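Local coordinates for protein methylenetetrahydrofolate--tRNA-(uracil-5-)-methyltransferase trmFO (Thermus thermophilus, PDB 3G5S) that catalyses the folate- and FAD-dependent methylation of uridine 54 in transfer RNA, giving 5-methyluridine, at residues Ala69-Ala74 with Glu422-Trp427; Thr349-Gly354 with Ser373-Leu378. One frame throughout, in Å; residues are numbered along the deposited sequence. Where two conformers were deposited one is given.

Contact 1: Ala69-Ala74 with Glu422-Trp427; sequences AEMRRA and EAFSAW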
loop_
_atom_site.group_PDB
_atom_site.type_symbol
_atom_site.label_atom_id
_atom_site.label_comp_id
_atom_site.label_asym_id
_atom_site.label_seq_id
_atom_site.Cartn_x
_atom_site.Cartn_y
_atom_site.Cartn_z
ATOM N N ALA A 69 0.665 -1.627 -16.570
ATOM C CA ALA A 69 1.163 -1.082 -17.827
ATOM C C ALA A 69 2.477 -0.327 -17.637
ATOM O O ALA A 69 3.394 -0.447 -18.456
ATOM C CB ALA A 69 0.111 -0.185 -18.481
ATOM N N GLU A 70 2.569 0.449 -16.562
ATOM C CA GLU A 70 3.806 1.157 -16.257
ATOM C C GLU A 70 4.942 0.172 -16.060
ATOM O O GLU A 70 6.042 0.369 -16.563
ATOM C CB GLU A 70 3.635 2.011 -14.994
ATOM C CG GLU A 70 2.713 3.200 -15.186
ATOM C CD GLU A 70 2.405 3.976 -13.910
ATOM O OE1 GLU A 70 2.853 3.597 -12.793
ATOM O OE2 GLU A 70 1.676 4.992 -14.045
HETATM N N MSE A 71 4.684 -0.884 -15.302
HETATM C CA MSE A 71 5.732 -1.853 -15.018
HETATM C C MSE A 71 6.175 -2.619 -16.272
HETATM O O MSE A 71 7.352 -2.945 -16.401
HETATM C CB MSE A 71 5.324 -2.759 -13.860
HETATM C CG MSE A 71 5.385 -2.039 -12.511
HETATM SE SE MSE A 71 7.185 -1.361 -12.096
HETATM C CE MSE A 71 6.944 0.462 -12.731
ATOM N N ARG A 72 5.261 -2.885 -17.211
ATOM C CA ARG A 72 5.690 -3.444 -18.489
ATOM C C ARG A 72 6.620 -2.482 -19.209
ATOM O O ARG A 72 7.641 -2.890 -19.758
ATOM C CB ARG A 72 4.503 -3.757 -19.394
ATOM C CG ARG A 72 3.664 -4.930 -18.949
ATOM C CD ARG A 72 2.747 -5.407 -20.079
ATOM N NE ARG A 72 1.881 -6.485 -19.625
ATOM C CZ ARG A 72 0.674 -6.313 -19.101
ATOM N NH1 ARG A 72 0.146 -5.095 -19.005
ATOM N NH2 ARG A 72 -0.008 -7.368 -18.680
ATOM N N ARG A 73 6.255 -1.206 -19.238
ATOM C CA ARG A 73 7.081 -0.220 -19.919
ATOM C C ARG A 73 8.462 -0.159 -19.279
ATOM O O ARG A 73 9.451 0.075 -19.968
ATOM C CB ARG A 73 6.416 1.158 -19.899
ATOM C CG ARG A 73 5.059 1.243 -20.595
ATOM C CD ARG A 73 5.171 1.425 -22.093
ATOM N NE ARG A 73 3.865 1.501 -22.758
ATOM C CZ ARG A 73 3.298 2.627 -23.188
ATOM N NH1 ARG A 73 3.908 3.791 -23.015
ATOM N NH2 ARG A 73 2.118 2.592 -23.798
ATOM N N ALA A 74 8.521 -0.368 -17.963
ATOM C CA ALA A 74 9.785 -0.342 -17.238
ATOM C C ALA A 74 10.629 -1.600 -17.446
ATOM O O ALA A 74 11.793 -1.620 -17.069
ATOM C CB ALA A 74 9.531 -0.124 -15.748
ATOM N N GLU A 422 1.539 7.817 -20.229
ATOM C CA GLU A 422 2.375 8.707 -21.019
ATOM C C GLU A 422 3.417 9.410 -20.152
ATOM O O GLU A 422 4.582 9.519 -20.534
ATOM C CB GLU A 422 1.522 9.746 -21.760
ATOM C CG GLU A 422 2.354 10.758 -22.546
ATOM C CD GLU A 422 1.535 11.884 -23.163
ATOM O OE1 GLU A 422 0.299 11.757 -23.260
ATOM O OE2 GLU A 422 2.139 12.899 -23.566
ATOM N N ALA A 423 2.990 9.897 -18.990
ATOM C CA ALA A 423 3.903 10.576 -18.075
ATOM C C ALA A 423 5.003 9.626 -17.610
ATOM O O ALA A 423 6.170 10.007 -17.534
ATOM C CB ALA A 423 3.154 11.132 -16.877
ATOM N N PHE A 424 4.628 8.389 -17.302
ATOM C CA PHE A 424 5.604 7.416 -16.846
ATOM C C PHE A 424 6.616 7.096 -17.939
ATOM O O PHE A 424 7.819 7.002 -17.685
ATOM C CB PHE A 424 4.906 6.145 -16.383
ATOM C CG PHE A 424 5.833 5.185 -15.705
ATOM C CD1 PHE A 424 6.226 5.400 -14.395
ATOM C CD2 PHE A 424 6.340 4.092 -16.380
ATOM C CE1 PHE A 424 7.096 4.533 -13.765
ATOM C CE2 PHE A 424 7.213 3.220 -15.752
ATOM C CZ PHE A 424 7.588 3.446 -14.443
ATOM N N SER A 425 6.121 6.908 -19.156
ATOM C CA SER A 425 6.992 6.598 -20.281
ATOM C C SER A 425 7.971 7.730 -20.570
ATOM O O SER A 425 9.139 7.488 -20.859
ATOM C CB SER A 425 6.165 6.277 -21.523
ATOM O OG SER A 425 5.476 5.052 -21.363
ATOM N N ALA A 426 7.497 8.968 -20.492
ATOM C CA ALA A 426 8.385 10.107 -20.696
ATOM C C ALA A 426 9.453 10.161 -19.605
ATOM O O ALA A 426 10.613 10.474 -19.861
ATOM C CB ALA A 426 7.592 11.403 -20.745
ATOM N N TRP A 427 9.055 9.848 -18.378
ATOM C CA TRP A 427 10.001 9.802 -17.274
ATOM C C TRP A 427 11.076 8.744 -17.540
ATOM O O TRP A 427 12.268 9.022 -17.404
ATOM C CB TRP A 427 9.260 9.549 -15.967
ATOM C CG TRP A 427 10.165 9.371 -14.795
ATOM C CD1 TRP A 427 10.841 10.346 -14.110
ATOM C CD2 TRP A 427 10.492 8.133 -14.159
ATOM N NE1 TRP A 427 11.574 9.780 -13.088
ATOM C CE2 TRP A 427 11.378 8.424 -13.098
ATOM C CE3 TRP A 427 10.128 6.804 -14.386
ATOM C CZ2 TRP A 427 11.893 7.433 -12.262
ATOM C CZ3 TRP A 427 10.647 5.820 -13.560
ATOM C CH2 TRP A 427 11.515 6.141 -12.510
#
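The carboxylate of Glu70 lies almost flat against the Phe424 ring, the two planes only 10° apart, while its two oxygens take up the backbone N-H groups of Met374 and Leu375 at the start of a third helix. This is a packed pair of nearly parallel helices in a Rossmann-type FAD protein: the axes of 69-74 and 422-427 run 20° from parallel and approach to 9.8 Å. The case illustrates how one acidic side chain can serve two interfaces, since its methylenes pack on an aromatic face and its oxygens hold a helix N terminus, whose dipole would probably favour the charged form.

Phe424 carries most of the apolar packing. Its CB points toward the partner helix, and chi1 (-171°) sets CG anti to the backbone N. Glu70 CB sits over one face in a CH-pi contact, 3.9 Å from the ring centroid, and Glu70 CG follows at 3.7 Å from Phe424 CG. On the same side as Glu70 CB, but beyond the rim, Glu70 O comes to 3.2 Å from Phe424 CE2; this carbonyl is already engaged by Ala74 N within its own helix. Met71, a selenomethionine, points away at CB, but the bends at chi2 and chi3 bring CE back to Phe424 CZ, 3.5 Å away, with the two side chains crossing at about a right angle. Ala74 CB adds a lighter touch at the ring edge, 4.1 Å from Phe424 CE2.

On the more exposed flank a polar link is less certain, because Ser425 was deposited in two conformers. In the one given, Ser425 OG also bonds Leu421 O one turn back, and Arg73 NH1 donates to Ser425 OG at 2.6 Å through a bent bond, tilted from the guanidinium plane.

Contact 2: Thr349-Gly354 with Ser373-Leu378; sequences TGFLAG and SMLGGL
Helix 343-361, which follows the last strand of the parallel sheet in the FAD-binding fold, meets the first turn of helix 374-384 at a steep 79°, with the segment axes 11.1 Å apart. Leu375, which buries 76 Å² here, has the largest share of the contact. Its chi1 (178°) places CG anti to the backbone N, and with chi2 at 54° the two methyls face different residues. Leu375 CD2 lies in the plane of the Phe351 ring, at its edge, 4.0 Å from Phe351 CD2, and also meets Leu352 CB. Leu375 CD1 turns to Thr349, 4.2 Å from Thr349 N. Thr349 CG2 additionally faces Leu378 CD2 at 4.4 Å, one turn on. No hydrogen bond crosses the contact. Thr349 OG1 is engaged by Gly335 N instead, and the side chain of Thr349 is about 7 Å from the bound FAD. The helix bearing Leu375 begins with Ser373 as N-cap, where Gly376 N donates to Ser373 OG at 3.0 Å. Around the junction, Phe351 also packs on Glu15, Thr19 and Arg22 of helix 11-22, and Val379, farther along helix 374-384, covers Thr349 and Leu352.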
loop_
_atom_site.group_PDB
_atom_site.type_symbol
_atom_site.label_atom_id
_atom_site.label_comp_id
_atom_site.label_asym_id
_atom_site.label_seq_id
_atom_site.Cartn_x
_atom_site.Cartn_y
_atom_site.Cartn_z
ATOM N N THR A 349 7.578 -0.878 -6.186
ATOM C CA THR A 349 8.490 -0.202 -5.281
ATOM C C THR A 349 9.871 -0.869 -5.290
ATOM O O THR A 349 10.876 -0.188 -5.137
ATOM C CB THR A 349 7.918 -0.062 -3.854
ATOM O OG1 THR A 349 7.593 -1.349 -3.320
ATOM C CG2 THR A 349 6.681 0.859 -3.845
ATOM N N GLY A 350 9.920 -2.186 -5.477
ATOM C CA GLY A 350 11.201 -2.862 -5.662
ATOM C C GLY A 350 11.966 -2.327 -6.864
ATOM O O GLY A 350 13.172 -2.074 -6.791
ATOM N N PHE A 351 11.258 -2.140 -7.976
ATOM C CA PHE A 351 11.867 -1.529 -9.145
ATOM C C PHE A 351 12.501 -0.178 -8.800
ATOM O O PHE A 351 13.653 0.084 -9.148
ATOM C CB PHE A 351 10.824 -1.366 -10.262
ATOM C CG PHE A 351 11.219 -0.364 -11.311
ATOM C CD1 PHE A 351 12.186 -0.667 -12.258
ATOM C CD2 PHE A 351 10.640 0.887 -11.334
ATOM C CE1 PHE A 351 12.575 0.260 -13.210
ATOM C CE2 PHE A 351 11.018 1.824 -12.293
ATOM C CZ PHE A 351 11.985 1.504 -13.230
ATOM N N LEU A 352 11.757 0.689 -8.123
ATOM C CA LEU A 352 12.263 2.030 -7.850
ATOM C C LEU A 352 13.438 2.010 -6.874
ATOM O O LEU A 352 14.434 2.711 -7.065
ATOM C CB LEU A 352 11.157 2.963 -7.363
ATOM C CG LEU A 352 11.603 4.412 -7.141
ATOM C CD1 LEU A 352 12.159 5.061 -8.403
ATOM C CD2 LEU A 352 10.478 5.242 -6.573
ATOM N N ALA A 353 13.325 1.203 -5.826
ATOM C CA ALA A 353 14.410 1.092 -4.855
ATOM C C ALA A 353 15.665 0.540 -5.515
ATOM O O ALA A 353 16.765 1.037 -5.275
ATOM C CB ALA A 353 13.989 0.228 -3.680
ATOM N N GLY A 354 15.505 -0.483 -6.347
ATOM C CA GLY A 354 16.629 -1.044 -7.073
ATOM C C GLY A 354 17.251 -0.043 -8.031
ATOM O O GLY A 354 18.472 0.030 -8.164
ATOM N N SER A 373 1.775 9.446 -12.716
ATOM C CA SER A 373 1.924 8.009 -12.855
ATOM C C SER A 373 1.452 7.338 -11.580
ATOM O O SER A 373 1.484 7.935 -10.499
ATOM C CB SER A 373 3.365 7.616 -13.180
ATOM O OG SER A 373 4.238 7.800 -12.089
HETATM N N MSE A 374 1.016 6.095 -11.700
HETATM C CA MSE A 374 0.549 5.388 -10.516
HETATM C C MSE A 374 1.712 5.088 -9.562
HETATM O O MSE A 374 1.582 5.260 -8.350
HETATM C CB MSE A 374 -0.202 4.115 -10.893
HETATM C CG MSE A 374 -0.880 3.415 -9.723
HETATM SE SE MSE A 374 -2.120 4.557 -8.727
HETATM C CE MSE A 374 -3.292 5.069 -10.181
ATOM N N LEU A 375 2.853 4.650 -10.084
ATOM C CA LEU A 375 3.988 4.413 -9.193
ATOM C C LEU A 375 4.404 5.719 -8.516
ATOM O O LEU A 375 4.691 5.743 -7.319
ATOM C CB LEU A 375 5.166 3.780 -9.934
ATOM C CG LEU A 375 6.402 3.544 -9.058
ATOM C CD1 LEU A 375 6.061 2.735 -7.799
ATOM C CD2 LEU A 375 7.494 2.863 -9.860
ATOM N N GLY A 376 4.432 6.807 -9.277
ATOM C CA GLY A 376 4.769 8.100 -8.717
ATOM C C GLY A 376 3.786 8.547 -7.652
ATOM O O GLY A 376 4.170 9.047 -6.598
ATOM N N GLY A 377 2.500 8.379 -7.925
ATOM C CA GLY A 377 1.506 8.734 -6.934
ATOM C C GLY A 377 1.676 7.913 -5.668
ATOM O O GLY A 377 1.545 8.431 -4.560
ATOM N N LEU A 378 1.967 6.629 -5.822
ATOM C CA LEU A 378 2.124 5.755 -4.675
ATOM C C LEU A 378 3.320 6.167 -3.799
ATOM O O LEU A 378 3.174 6.322 -2.586
ATOM C CB LEU A 378 2.274 4.331 -5.161
ATOM C CG LEU A 378 2.354 3.252 -4.093
ATOM C CD1 LEU A 378 1.129 3.242 -3.191
ATOM C CD2 LEU A 378 2.555 1.910 -4.756
#

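Overall arrangement
Read from the N terminus, the chain builds the first strands of the Rossmann-type sheet and reaches segment 69-74 in helix 63-74. After a long run that includes the antiparallel sheet and strand 331-333, the last of the parallel one, it reaches 349-354 and then 373-378, and contact 2 closes a loop of 18 residues. Helix 409-429 then brings 422-427 back to 69-74, so contact 1 closes a loop of 347 residues that encloses contact 2. The example shows a local junction beside a very long-range one: their centres are 11 Å apart, and helices 63-74, 343-361, 374-384 and 409-429 are joined into one cluster, with Met71 CE of contact 1 lying 3.8 Å from Leu375 CD2 of contact 2.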